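Local coordinates for aminopeptidase-like protein (Chaetomium thermophilum, PDB 5JM6) that probably removes amino-terminal residues from peptides as a zinc-dependent M18-type aminopeptidase built as a dodecamer, at residues Tyr74-Tyr84 / Trp312-His320; Ser110-Tyr121 / Thr326-Asp337. All blocks are in the same frame, centred on the assembly; numbering follows the deposited sequence.

Contact 1 (Tyr74-Tyr84 / Trp312-His320); sequences YCKQKLLKAGY and WAAFMALLH
Knob-into-hole packing joins two nearly parallel helices over the mixed sheet of this probable zinc aminopeptidase: the ring of Phe315 enters a hollow lined by Tyr74, Cys75, Lys78 and Leu79. The short axes run at only 6° to each other but stay 11.4 Å apart, a wide gap that large side chains fill. Phe315 bridges it because its CG stands anti to the backbone N (chi1 176°), directing the ring at the facing helix. Cys75 SG lies over one face, 3.9 Å from the centroid of the Phe315 ring, in a sulfur-aromatic contact. Leu319 CG covers the other face toward the rim, while Lys78 CB meets the ring edge. Cys75 CB, 3.5 Å from Phe315 CE1, and Leu79 CG close the hollow.

At the Trp312 end the contact becomes polar. Trp312 NE1 donates to Tyr74 OH at 3.0 Å, and the bond is almost straight (175°) and lies in the indole plane. Lys78, its chain bent at chi3, brings NZ to the same oxygen, with Lys78 NZ 3.1 Å from Tyr74 OH, so two donors grip the hydroxyl and the nearby ammonium would be expected to polarise it. Phe61 stacks on Trp312 and also meets the Tyr74 ring, closing this end.

Past Phe315, leucines and the Tyr84 ring take over. Leu79 CD2 comes within 3.8 Å of Leu319 CD2, and those two side chains cross at about a right angle. The first helix then stops in a Schellman motif at Gly83, whose positive phi turns the chain so that Tyr84 points toward helix 305-320. There Leu79 CD2 sits over the centre of the Tyr84 ring, and Tyr84 OH reaches Leu318 CG at 3.7 Å.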
loop_
_atom_site.group_PDB
_atom_site.type_symbol
_atom_site.label_atom_id
_atom_site.label_comp_id
_atom_site.label_asym_id
_atom_site.label_seq_id
_atom_site.Cartn_x
_atom_site.Cartn_y
_atom_site.Cartn_z
ATOM N N TYR A 74 -0.363 -0.352 -56.961
ATOM C CA TYR A 74 -0.264 -1.758 -57.347
ATOM C C TYR A 74 -1.580 -2.251 -57.935
ATOM O O TYR A 74 -1.605 -2.883 -58.991
ATOM C CB TYR A 74 0.140 -2.606 -56.135
ATOM C CG TYR A 74 0.031 -4.113 -56.298
ATOM C CD1 TYR A 74 -1.172 -4.776 -56.071
ATOM C CD2 TYR A 74 1.141 -4.877 -56.636
ATOM C CE1 TYR A 74 -1.271 -6.149 -56.205
ATOM C CE2 TYR A 74 1.051 -6.253 -56.768
ATOM C CZ TYR A 74 -0.156 -6.884 -56.551
ATOM O OH TYR A 74 -0.250 -8.252 -56.681
ATOM N N CYS A 75 -2.671 -1.967 -57.234
ATOM C CA CYS A 75 -3.995 -2.367 -57.686
ATOM C C CYS A 75 -4.359 -1.661 -58.982
ATOM O O CYS A 75 -4.970 -2.250 -59.872
ATOM C CB CYS A 75 -5.041 -2.065 -56.613
ATOM S SG CYS A 75 -4.767 -2.931 -55.056
ATOM N N LYS A 76 -3.970 -0.397 -59.083
ATOM C CA LYS A 76 -4.332 0.411 -60.234
ATOM C C LYS A 76 -3.647 -0.105 -61.500
ATOM O O LYS A 76 -4.250 -0.120 -62.572
ATOM C CB LYS A 76 -3.984 1.881 -59.980
ATOM C CG LYS A 76 -4.428 2.821 -61.078
ATOM C CD LYS A 76 -4.142 4.275 -60.739
ATOM C CE LYS A 76 -4.481 5.158 -61.932
ATOM N NZ LYS A 76 -4.172 6.598 -61.719
ATOM N N GLN A 77 -2.403 -0.558 -61.374
ATOM C CA GLN A 77 -1.679 -1.087 -62.529
ATOM C C GLN A 77 -2.203 -2.452 -62.966
ATOM O O GLN A 77 -2.185 -2.771 -64.151
ATOM C CB GLN A 77 -0.179 -1.187 -62.242
ATOM C CG GLN A 77 0.513 0.140 -61.977
ATOM C CD GLN A 77 2.008 -0.025 -61.775
ATOM O OE1 GLN A 77 2.554 -1.113 -61.964
ATOM N NE2 GLN A 77 2.677 1.055 -61.389
ATOM N N LYS A 78 -2.663 -3.266 -62.023
ATOM C CA LYS A 78 -3.196 -4.571 -62.392
ATOM C C LYS A 78 -4.611 -4.444 -62.952
ATOM O O LYS A 78 -4.988 -5.179 -63.864
ATOM C CB LYS A 78 -3.164 -5.530 -61.203
ATOM C CG LYS A 78 -1.765 -5.737 -60.640
ATOM C CD LYS A 78 -1.627 -7.097 -59.982
ATOM C CE LYS A 78 -0.275 -7.718 -60.289
ATOM N NZ LYS A 78 -0.153 -9.078 -59.697
ATOM N N LEU A 79 -5.389 -3.503 -62.422
ATOM C CA LEU A 79 -6.724 -3.251 -62.956
ATOM C C LEU A 79 -6.644 -2.733 -64.390
ATOM O O LEU A 79 -7.440 -3.124 -65.241
ATOM C CB LEU A 79 -7.490 -2.260 -62.079
ATOM C CG LEU A 79 -7.983 -2.763 -60.721
ATOM C CD1 LEU A 79 -8.560 -1.612 -59.918
ATOM C CD2 LEU A 79 -9.008 -3.876 -60.884
ATOM N N LEU A 80 -5.678 -1.861 -64.658
ATOM C CA LEU A 80 -5.512 -1.313 -66.000
ATOM C C LEU A 80 -5.018 -2.375 -66.981
ATOM O O LEU A 80 -5.407 -2.378 -68.149
ATOM C CB LEU A 80 -4.556 -0.119 -65.982
ATOM C CG LEU A 80 -5.125 1.179 -65.399
ATOM C CD1 LEU A 80 -4.021 2.190 -65.143
ATOM C CD2 LEU A 80 -6.181 1.766 -66.320
ATOM N N LYS A 81 -4.172 -3.284 -66.508
ATOM C CA LYS A 81 -3.649 -4.340 -67.367
ATOM C C LYS A 81 -4.717 -5.387 -67.671
ATOM O O LYS A 81 -4.630 -6.100 -68.672
ATOM C CB LYS A 81 -2.424 -4.992 -66.725
ATOM C CG LYS A 81 -1.178 -4.121 -66.772
ATOM C CD LYS A 81 -0.078 -4.667 -65.877
ATOM C CE LYS A 81 1.023 -3.636 -65.674
ATOM N NZ LYS A 81 2.065 -4.107 -64.719
ATOM N N ALA A 82 -5.730 -5.463 -66.811
ATOM C CA ALA A 82 -6.839 -6.392 -66.998
ATOM C C ALA A 82 -7.994 -5.761 -67.776
ATOM O O ALA A 82 -9.019 -6.404 -68.004
ATOM C CB ALA A 82 -7.331 -6.900 -65.651
ATOM N N GLY A 83 -7.829 -4.505 -68.178
ATOM C CA GLY A 83 -8.826 -3.836 -68.996
ATOM C C GLY A 83 -9.890 -3.054 -68.247
ATOM O O GLY A 83 -10.979 -2.829 -68.775
ATOM N N TYR A 84 -9.589 -2.643 -67.019
ATOM C CA TYR A 84 -10.507 -1.796 -66.261
ATOM C C TYR A 84 -10.366 -0.335 -66.683
ATOM O O TYR A 84 -9.277 0.124 -67.027
ATOM C CB TYR A 84 -10.270 -1.934 -64.753
ATOM C CG TYR A 84 -10.818 -3.209 -64.140
ATOM C CD1 TYR A 84 -10.315 -4.453 -64.504
ATOM C CD2 TYR A 84 -11.822 -3.166 -63.180
ATOM C CE1 TYR A 84 -10.809 -5.619 -63.941
ATOM C CE2 TYR A 84 -12.321 -4.326 -62.610
ATOM C CZ TYR A 84 -11.810 -5.550 -62.995
ATOM O OH TYR A 84 -12.299 -6.708 -62.433
ATOM N N TRP A 312 -5.822 -7.807 -50.208
ATOM C CA TRP A 312 -5.184 -8.357 -51.397
ATOM C C TRP A 312 -5.955 -9.555 -51.935
ATOM O O TRP A 312 -6.124 -9.698 -53.145
ATOM C CB TRP A 312 -3.738 -8.755 -51.107
ATOM C CG TRP A 312 -3.001 -9.199 -52.327
ATOM C CD1 TRP A 312 -2.428 -8.401 -53.274
ATOM C CD2 TRP A 312 -2.759 -10.548 -52.737
ATOM N NE1 TRP A 312 -1.842 -9.172 -54.250
ATOM C CE2 TRP A 312 -2.031 -10.494 -53.943
ATOM C CE3 TRP A 312 -3.086 -11.798 -52.203
ATOM C CZ2 TRP A 312 -1.624 -11.640 -54.621
ATOM C CZ3 TRP A 312 -2.682 -12.934 -52.877
ATOM C CH2 TRP A 312 -1.959 -12.848 -54.073
ATOM N N ALA A 313 -6.429 -10.410 -51.035
ATOM C CA ALA A 313 -7.195 -11.585 -51.434
ATOM C C ALA A 313 -8.531 -11.182 -52.052
ATOM O O ALA A 313 -8.998 -11.810 -53.002
ATOM C CB ALA A 313 -7.413 -12.509 -50.247
ATOM N N ALA A 314 -9.142 -10.133 -51.507
ATOM C CA ALA A 314 -10.388 -9.607 -52.055
ATOM C C ALA A 314 -10.157 -9.052 -53.454
ATOM O O ALA A 314 -10.916 -9.337 -54.380
ATOM C CB ALA A 314 -10.961 -8.536 -51.142
ATOM N N PHE A 315 -9.098 -8.260 -53.596
ATOM C CA PHE A 315 -8.708 -7.700 -54.884
ATOM C C PHE A 315 -8.487 -8.803 -55.917
ATOM O O PHE A 315 -9.007 -8.730 -57.031
ATOM C CB PHE A 315 -7.445 -6.848 -54.724
ATOM C CG PHE A 315 -6.898 -6.304 -56.016
ATOM C CD1 PHE A 315 -7.481 -5.205 -56.627
ATOM C CD2 PHE A 315 -5.785 -6.878 -56.605
ATOM C CE1 PHE A 315 -6.972 -4.701 -57.810
ATOM C CE2 PHE A 315 -5.269 -6.376 -57.785
ATOM C CZ PHE A 315 -5.865 -5.288 -58.390
ATOM N N MET A 316 -7.729 -9.831 -55.541
ATOM C CA MET A 316 -7.447 -10.935 -56.455
ATOM C C MET A 316 -8.714 -11.714 -56.798
ATOM O O MET A 316 -8.849 -12.221 -57.911
ATOM C CB MET A 316 -6.394 -11.880 -55.868
ATOM C CG MET A 316 -4.995 -11.285 -55.751
ATOM S SD MET A 316 -4.227 -10.841 -57.327
ATOM C CE MET A 316 -3.959 -12.453 -58.060
ATOM N N ALA A 317 -9.639 -11.810 -55.849
ATOM C CA ALA A 317 -10.911 -12.473 -56.107
ATOM C C ALA A 317 -11.673 -11.760 -57.216
ATOM O O ALA A 317 -12.235 -12.401 -58.103
ATOM C CB ALA A 317 -11.746 -12.536 -54.849
ATOM N N LEU A 318 -11.684 -10.431 -57.168
ATOM C CA LEU A 318 -12.338 -9.651 -58.211
ATOM C C LEU A 318 -11.686 -9.913 -59.566
ATOM O O LEU A 318 -12.376 -10.164 -60.553
ATOM C CB LEU A 318 -12.296 -8.158 -57.886
ATOM C CG LEU A 318 -13.097 -7.268 -58.838
ATOM C CD1 LEU A 318 -14.560 -7.687 -58.849
ATOM C CD2 LEU A 318 -12.961 -5.807 -58.453
ATOM N N LEU A 319 -10.357 -9.871 -59.608
ATOM C CA LEU A 319 -9.633 -10.120 -60.850
ATOM C C LEU A 319 -9.885 -11.528 -61.391
ATOM O O LEU A 319 -9.817 -11.754 -62.597
ATOM C CB LEU A 319 -8.128 -9.908 -60.656
ATOM C CG LEU A 319 -7.620 -8.480 -60.443
ATOM C CD1 LEU A 319 -6.099 -8.454 -60.463
ATOM C CD2 LEU A 319 -8.189 -7.529 -61.486
ATOM N N HIS A 320 -10.143 -12.475 -60.496
ATOM C CA HIS A 320 -10.370 -13.862 -60.897
ATOM C C HIS A 320 -11.844 -14.274 -60.971
ATOM O O HIS A 320 -12.149 -15.440 -61.222
ATOM C CB HIS A 320 -9.613 -14.801 -59.957
ATOM C CG HIS A 320 -8.133 -14.809 -60.184
ATOM N ND1 HIS A 320 -7.484 -15.839 -60.829
ATOM C CD2 HIS A 320 -7.178 -13.903 -59.867
ATOM C CE1 HIS A 320 -6.191 -15.573 -60.891
ATOM N NE2 HIS A 320 -5.979 -14.403 -60.314
#

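Contact 2 (Ser110-Tyr121 / Thr326-Asp337); sequences SSIIAFTVGQAY and TDGVIKLVALFD
Tyr121 meets Gly328 and Ile330 where strand 111-117 ends beside the start of strand 330-336, and its ring can be followed atom by atom. CB starts beside the carbonyl of Gly328, with Tyr121 CB 3.8 Å from Gly328 O. Extended away from its own backbone nitrogen (chi1 -180°), the side chain carries its ring past Gly328 O, which meets the edge near the ring plane, 3.4 Å from Tyr121 CD1, and also accepts a hydrogen bond from Asn125 ND2. CE1 packs against both CG1 and CD1 of Ile330; CZ meets CD1 as well, and Tyr121 OH still lies 4.1 Å from Ile330 CD1. That methyl sits over one face in a CH-pi contact, while Phe365 of helix 353-368 adds an edge-to-face partner. With an alanine here only CB would remain beside Gly328, and Ile330 would probably lose the surface its CD1 rests on, leaving a gap into which that methyl could turn.

Tyr121 closes a type I turn that starts at Gly118, docked by a bond from Ala120 N to Asp327 O (3.0 Å) whose donor lies above the carbonyl plane. The strands themselves are zipped by paired backbone bonds at Ile112-Leu335, Ala114-Val333 and Thr116-Lys331. Between these lie the non-hydrogen-bonded pairs, where Phe115 CB touches Leu332 CB at 3.8 Å and Ile113 CG1 touches Ala334 CB at 3.9 Å, on the face covered by helix 353-368. On the other face Thr116 OG1 leans on Lys331 CB; the extended lysine carries NZ to Asp327 OD2, met from above the carboxylate plane, and to Asp508 and Lys322 O. Such a pair belongs to the helix-flanked mixed sheet of the zinc exopeptidases, and the chain after strand 330-336 soon reaches the zinc ligand Glu340.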
loop_
_atom_site.group_PDB
_atom_site.type_symbol
_atom_site.label_atom_id
_atom_site.label_comp_id
_atom_site.label_asym_id
_atom_site.label_seq_id
_atom_site.Cartn_x
_atom_site.Cartn_y
_atom_site.Cartn_z
ATOM N N SER A 110 -4.910 6.820 -51.934
ATOM C CA SER A 110 -4.920 5.797 -50.889
ATOM C C SER A 110 -6.206 4.962 -50.737
ATOM O O SER A 110 -6.255 4.054 -49.907
ATOM C CB SER A 110 -4.586 6.452 -49.552
ATOM O OG SER A 110 -5.525 7.460 -49.237
ATOM N N SER A 111 -7.247 5.283 -51.501
ATOM C CA SER A 111 -8.503 4.533 -51.443
ATOM C C SER A 111 -8.946 4.169 -52.846
ATOM O O SER A 111 -8.854 4.987 -53.759
ATOM C CB SER A 111 -9.604 5.330 -50.740
ATOM O OG SER A 111 -9.639 5.049 -49.354
ATOM N N ILE A 112 -9.427 2.945 -53.024
ATOM C CA ILE A 112 -9.822 2.505 -54.351
ATOM C C ILE A 112 -11.029 1.570 -54.316
ATOM O O ILE A 112 -11.149 0.710 -53.441
ATOM C CB ILE A 112 -8.637 1.822 -55.078
ATOM C CG1 ILE A 112 -9.021 1.445 -56.510
ATOM C CG2 ILE A 112 -8.136 0.611 -54.299
ATOM C CD1 ILE A 112 -7.868 0.916 -57.320
ATOM N N ILE A 113 -11.930 1.773 -55.271
ATOM C CA ILE A 113 -13.109 0.936 -55.443
ATOM C C ILE A 113 -13.142 0.409 -56.870
ATOM O O ILE A 113 -13.201 1.189 -57.816
ATOM C CB ILE A 113 -14.406 1.714 -55.154
ATOM C CG1 ILE A 113 -14.455 2.151 -53.689
ATOM C CG2 ILE A 113 -15.628 0.878 -55.513
ATOM C CD1 ILE A 113 -15.572 3.121 -53.388
ATOM N N ALA A 114 -13.097 -0.910 -57.020
ATOM C CA ALA A 114 -13.141 -1.534 -58.337
ATOM C C ALA A 114 -14.366 -2.428 -58.459
ATOM O O ALA A 114 -14.749 -3.097 -57.499
ATOM C CB ALA A 114 -11.873 -2.332 -58.592
ATOM N N PHE A 115 -14.985 -2.439 -59.635
ATOM C CA PHE A 115 -16.186 -3.239 -59.831
ATOM C C PHE A 115 -16.390 -3.672 -61.278
ATOM O O PHE A 115 -15.894 -3.034 -62.209
ATOM C CB PHE A 115 -17.422 -2.473 -59.339
ATOM C CG PHE A 115 -17.679 -1.185 -60.073
ATOM C CD1 PHE A 115 -17.005 -0.025 -59.726
ATOM C CD2 PHE A 115 -18.609 -1.131 -61.100
ATOM C CE1 PHE A 115 -17.244 1.162 -60.397
ATOM C CE2 PHE A 115 -18.853 0.054 -61.775
ATOM C CZ PHE A 115 -18.168 1.200 -61.424
ATOM N N THR A 116 -17.114 -4.774 -61.451
ATOM C CA THR A 116 -17.541 -5.231 -62.767
ATOM C C THR A 116 -19.060 -5.280 -62.823
ATOM O O THR A 116 -19.716 -5.701 -61.870
ATOM C CB THR A 116 -16.989 -6.625 -63.114
ATOM O OG1 THR A 116 -17.686 -7.621 -62.355
ATOM C CG2 THR A 116 -15.504 -6.704 -62.816
ATOM N N VAL A 117 -19.611 -4.847 -63.949
ATOM C CA VAL A 117 -21.051 -4.837 -64.154
ATOM C C VAL A 117 -21.459 -6.069 -64.953
ATOM O O VAL A 117 -20.976 -6.271 -66.063
ATOM C CB VAL A 117 -21.500 -3.565 -64.896
ATOM C CG1 VAL A 117 -23.015 -3.460 -64.914
ATOM C CG2 VAL A 117 -20.874 -2.330 -64.256
ATOM N N GLY A 118 -22.330 -6.898 -64.389
ATOM C CA GLY A 118 -22.782 -8.094 -65.080
ATOM C C GLY A 118 -23.480 -7.766 -66.387
ATOM O O GLY A 118 -24.099 -6.711 -66.515
ATOM N N GLN A 119 -23.379 -8.661 -67.365
ATOM C CA GLN A 119 -23.988 -8.434 -68.674
ATOM C C GLN A 119 -25.510 -8.446 -68.611
ATOM O O GLN A 119 -26.180 -7.898 -69.485
ATOM C CB GLN A 119 -23.523 -9.485 -69.680
ATOM C CG GLN A 119 -22.039 -9.484 -69.963
ATOM C CD GLN A 119 -21.619 -10.686 -70.782
ATOM O OE1 GLN A 119 -22.260 -11.027 -71.778
ATOM N NE2 GLN A 119 -20.552 -11.348 -70.354
ATOM N N ALA A 120 -26.049 -9.099 -67.588
ATOM C CA ALA A 120 -27.492 -9.177 -67.388
ATOM C C ALA A 120 -27.990 -8.097 -66.432
ATOM O O ALA A 120 -29.143 -8.126 -66.003
ATOM C CB ALA A 120 -27.884 -10.556 -66.885
ATOM N N TYR A 121 -27.108 -7.173 -66.062
ATOM C CA TYR A 121 -27.466 -6.124 -65.112
ATOM C C TYR A 121 -28.570 -5.196 -65.617
ATOM O O TYR A 121 -28.616 -4.837 -66.795
ATOM C CB TYR A 121 -26.241 -5.285 -64.746
ATOM C CG TYR A 121 -26.567 -4.191 -63.759
ATOM C CD1 TYR A 121 -26.735 -4.479 -62.412
ATOM C CD2 TYR A 121 -26.727 -2.874 -64.174
ATOM C CE1 TYR A 121 -27.044 -3.488 -61.503
ATOM C CE2 TYR A 121 -27.037 -1.876 -63.271
ATOM C CZ TYR A 121 -27.194 -2.190 -61.936
ATOM O OH TYR A 121 -27.501 -1.201 -61.031
ATOM N N THR A 326 -24.871 -14.533 -67.910
ATOM C CA THR A 326 -26.074 -14.516 -67.086
ATOM C C THR A 326 -25.903 -13.817 -65.728
ATOM O O THR A 326 -26.794 -13.891 -64.881
ATOM C CB THR A 326 -26.593 -15.945 -66.865
ATOM O OG1 THR A 326 -25.524 -16.779 -66.406
ATOM C CG2 THR A 326 -27.126 -16.508 -68.175
ATOM N N ASP A 327 -24.757 -13.176 -65.500
ATOM C CA ASP A 327 -24.538 -12.455 -64.243
ATOM C C ASP A 327 -25.335 -11.159 -64.210
ATOM O O ASP A 327 -25.114 -10.262 -65.022
ATOM C CB ASP A 327 -23.056 -12.131 -64.040
ATOM C CG ASP A 327 -22.252 -13.323 -63.566
ATOM O OD1 ASP A 327 -22.834 -14.226 -62.930
ATOM O OD2 ASP A 327 -21.029 -13.345 -63.823
ATOM N N GLY A 328 -26.231 -11.046 -63.237
ATOM C CA GLY A 328 -27.108 -9.895 -63.158
ATOM C C GLY A 328 -26.699 -8.881 -62.112
ATOM O O GLY A 328 -27.269 -7.793 -62.050
ATOM N N VAL A 329 -25.716 -9.224 -61.287
ATOM C CA VAL A 329 -25.311 -8.316 -60.226
ATOM C C VAL A 329 -24.042 -7.553 -60.577
ATOM O O VAL A 329 -23.371 -7.851 -61.566
ATOM C CB VAL A 329 -25.076 -9.075 -58.902
ATOM C CG1 VAL A 329 -26.307 -9.880 -58.532
ATOM C CG2 VAL A 329 -23.852 -9.975 -59.012
ATOM N N ILE A 330 -23.701 -6.597 -59.722
ATOM C CA ILE A 330 -22.437 -5.887 -59.809
ATOM C C ILE A 330 -21.503 -6.498 -58.776
ATOM O O ILE A 330 -21.897 -6.723 -57.632
ATOM C CB ILE A 330 -22.603 -4.369 -59.557
ATOM C CG1 ILE A 330 -23.316 -3.704 -60.736
ATOM C CG2 ILE A 330 -21.253 -3.709 -59.314
ATOM C CD1 ILE A 330 -23.615 -2.233 -60.520
ATOM N N LYS A 331 -20.276 -6.799 -59.188
ATOM C CA LYS A 331 -19.281 -7.354 -58.282
ATOM C C LYS A 331 -18.253 -6.285 -57.951
ATOM O O LYS A 331 -17.590 -5.765 -58.841
ATOM C CB LYS A 331 -18.611 -8.578 -58.898
ATOM C CG LYS A 331 -19.565 -9.730 -59.129
ATOM C CD LYS A 331 -18.937 -10.795 -59.999
ATOM C CE LYS A 331 -19.966 -11.830 -60.409
ATOM N NZ LYS A 331 -19.327 -13.017 -61.030
ATOM N N LEU A 332 -18.122 -5.972 -56.667
ATOM C CA LEU A 332 -17.396 -4.784 -56.239
ATOM C C LEU A 332 -16.450 -5.065 -55.075
ATOM O O LEU A 332 -16.777 -5.827 -54.165
ATOM C CB LEU A 332 -18.397 -3.685 -55.855
ATOM C CG LEU A 332 -17.943 -2.275 -55.461
ATOM C CD1 LEU A 332 -19.034 -1.268 -55.805
ATOM C CD2 LEU A 332 -17.588 -2.181 -53.980
ATOM N N VAL A 333 -15.278 -4.440 -55.111
ATOM C CA VAL A 333 -14.349 -4.476 -53.989
ATOM C C VAL A 333 -13.968 -3.049 -53.605
ATOM O O VAL A 333 -13.606 -2.242 -54.463
ATOM C CB VAL A 333 -13.075 -5.283 -54.313
ATOM C CG1 VAL A 333 -12.141 -5.304 -53.112
ATOM C CG2 VAL A 333 -13.432 -6.700 -54.735
ATOM N N ALA A 334 -14.068 -2.743 -52.317
ATOM C CA ALA A 334 -13.733 -1.418 -51.810
ATOM C C ALA A 334 -12.601 -1.506 -50.796
ATOM O O ALA A 334 -12.752 -2.113 -49.736
ATOM C CB ALA A 334 -14.957 -0.764 -51.186
ATOM N N LEU A 335 -11.464 -0.905 -51.128
ATOM C CA LEU A 335 -10.324 -0.880 -50.222
ATOM C C LEU A 335 -10.135 0.526 -49.668
ATOM O O LEU A 335 -9.914 1.476 -50.420
ATOM C CB LEU A 335 -9.055 -1.358 -50.932
ATOM C CG LEU A 335 -9.140 -2.751 -51.562
ATOM C CD1 LEU A 335 -7.802 -3.171 -52.150
ATOM C CD2 LEU A 335 -9.630 -3.772 -50.546
ATOM N N PHE A 336 -10.187 0.641 -48.345
ATOM C CA PHE A 336 -10.223 1.936 -47.676
ATOM C C PHE A 336 -8.941 2.207 -46.911
ATOM O O PHE A 336 -8.174 1.301 -46.597
ATOM C CB PHE A 336 -11.398 2.030 -46.698
ATOM C CG PHE A 336 -12.741 1.888 -47.337
ATOM C CD1 PHE A 336 -13.355 2.969 -47.945
ATOM C CD2 PHE A 336 -13.402 0.674 -47.311
ATOM C CE1 PHE A 336 -14.599 2.837 -48.529
ATOM C CE2 PHE A 336 -14.644 0.535 -47.891
ATOM C CZ PHE A 336 -15.244 1.617 -48.500
ATOM N N ASP A 337 -8.718 3.483 -46.641
ATOM C CA ASP A 337 -7.606 3.942 -45.829
ATOM C C ASP A 337 -8.132 4.324 -44.444
ATOM O O ASP A 337 -9.317 4.632 -44.294
ATOM C CB ASP A 337 -6.906 5.125 -46.503
ATOM C CG ASP A 337 -5.688 5.610 -45.737
ATOM O OD1 ASP A 337 -5.254 4.925 -44.787
ATOM O OD2 ASP A 337 -5.161 6.684 -46.094
#

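From the N terminus the chain first lays down helix 68-81, then strand 111-117, and only some two hundred residues later, after strand 127-133 and the separate six-stranded antiparallel sheet, among others, helix 305-320 and strand 330-336. Contact 1 closes the long loop from 74-84 to 312-320; contact 2 closes the one from 110-121 to 326-337. Their segments alternate, so the loops cross rather than nest. The result is two layers: a helix pair laid on a strand pair, with Leu79 CD1 3.6 Å from Ala114 CB and Leu318 also packing on Ala114. Early and late parts of the sequence are thereby tied together twice, in helices and in sheet.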